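Local coordinates for putative immunoglobulin-blocking virulence protein (Mycoplasma mycoides subsp. capri, PDB 7ADK) that probably binds host immunoglobulin and blocks its action as a mycoplasma virulence factor, at residues A[675-680]-A[708-713]. Numbering follows the deposited sequence.
Sequences PKIHFS and FEYNES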
ATOM      1  N   PRO A 675     -16.819 -18.708  -2.304  1.00 66.64           N
ATOM      2  CA  PRO A 675     -16.768 -17.664  -3.320  1.00 66.64           C
ATOM      3  C   PRO A 675     -17.196 -16.287  -2.775  1.00 66.64           C
ATOM      4  O   PRO A 675     -17.674 -16.185  -1.650  1.00 66.64           O
ATOM      5  CB  PRO A 675     -17.674 -18.188  -4.421  1.00 66.64           C
ATOM      6  CG  PRO A 675     -18.726 -18.954  -3.667  1.00 66.64           C
ATOM      7  CD  PRO A 675     -17.945 -19.594  -2.541  1.00 66.64           C
ATOM      8  N   LYS A 676     -17.029 -15.215  -3.551  1.00 62.63           N
ATOM      9  CA  LYS A 676     -17.220 -13.819  -3.112  1.00 62.63           C
ATOM     10  C   LYS A 676     -18.315 -13.075  -3.868  1.00 62.63           C
ATOM     11  O   LYS A 676     -18.493 -13.239  -5.071  1.00 62.63           O
ATOM     12  CB  LYS A 676     -15.907 -13.032  -3.183  1.00 62.63           C
ATOM     13  CG  LYS A 676     -14.928 -13.445  -2.094  1.00 62.63           C
ATOM     14  CD  LYS A 676     -13.707 -12.528  -2.041  1.00 62.63           C
ATOM     15  CE  LYS A 676     -12.764 -12.973  -0.926  1.00 62.63           C
ATOM     16  NZ  LYS A 676     -11.606 -12.082  -0.786  1.00 62.63           N
ATOM     17  N   ILE A 677     -19.028 -12.205  -3.163  1.00 59.68           N
ATOM     18  CA  ILE A 677     -19.837 -11.136  -3.734  1.00 59.68           C
ATOM     19  C   ILE A 677     -19.241  -9.812  -3.262  1.00 59.68           C
ATOM     20  O   ILE A 677     -18.820  -9.693  -2.117  1.00 59.68           O
ATOM     21  CB  ILE A 677     -21.340 -11.286  -3.410  1.00 59.68           C
ATOM     22  CG1 ILE A 677     -21.926 -12.573  -4.010  1.00 59.68           C
ATOM     23  CG2 ILE A 677     -22.130 -10.077  -3.929  1.00 59.68           C
ATOM     24  CD1 ILE A 677     -23.303 -12.932  -3.490  1.00 59.68           C
ATOM     25  N   HIS A 678     -19.211  -8.829  -4.149  1.00 58.61           N
ATOM     26  CA  HIS A 678     -18.721  -7.468  -3.920  1.00 58.61           C
ATOM     27  C   HIS A 678     -19.723  -6.428  -4.417  1.00 58.61           C
ATOM     28  O   HIS A 678     -20.502  -6.703  -5.321  1.00 58.61           O
ATOM     29  CB  HIS A 678     -17.403  -7.245  -4.657  1.00 58.61           C
ATOM     30  CG  HIS A 678     -16.201  -7.921  -4.085  1.00 58.61           C
ATOM     31  ND1 HIS A 678     -15.428  -7.449  -3.025  1.00 58.61           N
ATOM     32  CD2 HIS A 678     -15.602  -9.010  -4.618  1.00 58.61           C
ATOM     33  CE1 HIS A 678     -14.375  -8.274  -2.946  1.00 58.61           C
ATOM     34  NE2 HIS A 678     -14.463  -9.221  -3.888  1.00 58.61           N
ATOM     35  N   PHE A 679     -19.646  -5.204  -3.910  1.00 59.37           N
ATOM     36  CA  PHE A 679     -20.441  -4.071  -4.382  1.00 59.37           C
ATOM     37  C   PHE A 679     -19.570  -2.851  -4.671  1.00 59.37           C
ATOM     38  O   PHE A 679     -18.602  -2.605  -3.958  1.00 59.37           O
ATOM     39  CB  PHE A 679     -21.536  -3.743  -3.370  1.00 59.37           C
ATOM     40  CG  PHE A 679     -22.572  -4.821  -3.170  1.00 59.37           C
ATOM     41  CD1 PHE A 679     -23.528  -5.045  -4.163  1.00 59.37           C
ATOM     42  CD2 PHE A 679     -22.583  -5.610  -2.010  1.00 59.37           C
ATOM     43  CE1 PHE A 679     -24.478  -6.059  -4.010  1.00 59.37           C
ATOM     44  CE2 PHE A 679     -23.529  -6.632  -1.858  1.00 59.37           C
ATOM     45  CZ  PHE A 679     -24.477  -6.859  -2.861  1.00 59.37           C
ATOM     46  N   SER A 680     -19.925  -2.043  -5.665  1.00 62.17           N
ATOM     47  CA  SER A 680     -19.129  -0.879  -6.092  1.00 62.17           C
ATOM     48  C   SER A 680     -18.870   0.198  -5.022  1.00 62.17           C
ATOM     49  O   SER A 680     -17.897   0.940  -5.120  1.00 62.17           O
ATOM     50  CB  SER A 680     -19.802  -0.223  -7.295  1.00 62.17           C
ATOM     51  OG  SER A 680     -19.989  -1.148  -8.329  1.00 62.17           O
ATOM     52  N   PHE A 708     -25.560 -12.765   2.150  1.00 70.69           N
ATOM     53  CA  PHE A 708     -25.012 -12.546   3.486  1.00 70.69           C
ATOM     54  C   PHE A 708     -23.711 -13.323   3.705  1.00 70.69           C
ATOM     55  O   PHE A 708     -22.779 -12.790   4.289  1.00 70.69           O
ATOM     56  CB  PHE A 708     -26.076 -12.903   4.531  1.00 70.69           C
ATOM     57  CG  PHE A 708     -27.234 -11.931   4.566  1.00 70.69           C
ATOM     58  CD1 PHE A 708     -27.003 -10.598   4.937  1.00 70.69           C
ATOM     59  CD2 PHE A 708     -28.541 -12.357   4.282  1.00 70.69           C
ATOM     60  CE1 PHE A 708     -28.061  -9.683   4.981  1.00 70.69           C
ATOM     61  CE2 PHE A 708     -29.608 -11.449   4.343  1.00 70.69           C
ATOM     62  CZ  PHE A 708     -29.362 -10.109   4.678  1.00 70.69           C
ATOM     63  N   GLU A 709     -23.600 -14.551   3.214  1.00 73.93           N
ATOM     64  CA  GLU A 709     -22.437 -15.407   3.400  1.00 73.93           C
ATOM     65  C   GLU A 709     -21.225 -14.932   2.584  1.00 73.93           C
ATOM     66  O   GLU A 709     -20.133 -14.787   3.133  1.00 73.93           O
ATOM     67  CB  GLU A 709     -22.835 -16.845   3.076  1.00 73.93           C
ATOM     68  CG  GLU A 709     -21.767 -17.872   3.431  1.00 73.93           C
ATOM     69  CD  GLU A 709     -22.164 -19.297   3.031  1.00 73.93           C
ATOM     70  OE1 GLU A 709     -23.321 -19.544   2.667  1.00 73.93           O
ATOM     71  OE2 GLU A 709     -21.312 -20.196   3.078  1.00 73.93           O
ATOM     72  N   TYR A 710     -21.400 -14.664   1.293  1.00 69.36           N
ATOM     73  CA  TYR A 710     -20.303 -14.407   0.360  1.00 69.36           C
ATOM     74  C   TYR A 710     -19.843 -12.945   0.338  1.00 69.36           C
ATOM     75  O   TYR A 710     -18.828 -12.651  -0.281  1.00 69.36           O
ATOM     76  CB  TYR A 710     -20.704 -14.905  -1.038  1.00 69.36           C
ATOM     77  CG  TYR A 710     -21.069 -16.380  -1.189  1.00 69.36           C
ATOM     78  CD1 TYR A 710     -20.724 -17.337  -0.216  1.00 69.36           C
ATOM     79  CD2 TYR A 710     -21.747 -16.803  -2.347  1.00 69.36           C
ATOM     80  CE1 TYR A 710     -21.086 -18.683  -0.376  1.00 69.36           C
ATOM     81  CE2 TYR A 710     -22.112 -18.152  -2.516  1.00 69.36           C
ATOM     82  CZ  TYR A 710     -21.790 -19.094  -1.519  1.00 69.36           C
ATOM     83  OH  TYR A 710     -22.167 -20.393  -1.648  1.00 69.36           O
ATOM     84  N   ASN A 711     -20.554 -12.012   0.981  1.00 67.78           N
ATOM     85  CA  ASN A 711     -20.186 -10.600   1.045  1.00 67.78           C
ATOM     86  C   ASN A 711     -19.848 -10.199   2.479  1.00 67.78           C
ATOM     87  O   ASN A 711     -20.739 -10.160   3.322  1.00 67.78           O
ATOM     88  CB  ASN A 711     -21.328  -9.761   0.483  1.00 67.78           C
ATOM     89  CG  ASN A 711     -21.008  -8.293   0.461  1.00 67.78           C
ATOM     90  OD1 ASN A 711     -20.423  -7.763  -0.455  1.00 67.78           O
ATOM     91  ND2 ASN A 711     -21.383  -7.574   1.471  1.00 67.78           N
ATOM     92  N   GLU A 712     -18.594  -9.821   2.738  1.00 72.16           N
ATOM     93  CA  GLU A 712     -18.066  -9.518   4.076  1.00 72.16           C
ATOM     94  C   GLU A 712     -18.929  -8.522   4.852  1.00 72.16           C
ATOM     95  O   GLU A 712     -19.379  -8.798   5.962  1.00 72.16           O
ATOM     96  CB  GLU A 712     -16.616  -9.024   3.923  1.00 72.16           C
ATOM     97  CG  GLU A 712     -15.864  -8.717   5.233  1.00 72.16           C
ATOM     98  CD  GLU A 712     -16.164  -7.356   5.896  1.00 72.16           C
ATOM     99  OE1 GLU A 712     -16.025  -7.260   7.137  1.00 72.16           O
ATOM    100  OE2 GLU A 712     -16.485  -6.369   5.194  1.00 72.16           O
ATOM    101  N   SER A 713     -19.220  -7.373   4.246  1.00 72.12           N
ATOM    102  CA  SER A 713     -19.831  -6.246   4.953  1.00 72.12           C
ATOM    103  C   SER A 713     -21.335  -6.421   5.193  1.00 72.12           C
ATOM    104  O   SER A 713     -21.955  -5.592   5.842  1.00 72.12           O
ATOM    105  CB  SER A 713     -19.497  -4.935   4.252  1.00 72.12           C
ATOM    106  OG  SER A 713     -18.172  -4.939   3.761  1.00 72.12           O
TER
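Pro675 sits over one face of the Tyr710 ring in a CH-pi contact. Its CG lies 3.8 Å from the ring centroid, 15° off the normal and displaced toward the rim. Pro675 CD lies near the same ring, closest to CE1. Tyr710 CG stands anti to its carbonyl carbon, beside the backbone N, and from there the ring reaches Pro675. A backbone hydrogen bond runs from Ile677 N to Tyr710 O, at 2.9 Å, and is nearly straight (173° at the hydrogen). The donor stands above the carbonyl plane. Beside it, Ile677 CG1 packs on Tyr710 CB at 4.0 Å. Lys676 CA makes a CA-H...O contact with Tyr710 O at 3.5 Å. Strand 676-679 is an outermost strand of a five-stranded parallel sheet within this chain. The turn between helices 698-709 and 712-715 meets the strand through this bond. Asn711, the N-cap residue of the second helix, comes next along the strand. Its CB lies 4.2 Å from Ile677 CB. Its amide group lies by the Phe679 ring, their planes 63° apart. Strand 640-643 binds the backbone of Lys676 and His678 through Leu641, and His678 NE2 bonds to Glu640. His664 packs against Pro675 and Ile677. Phe679 also meets the ring of Phe650 and touches Leu714 of helix 712-715.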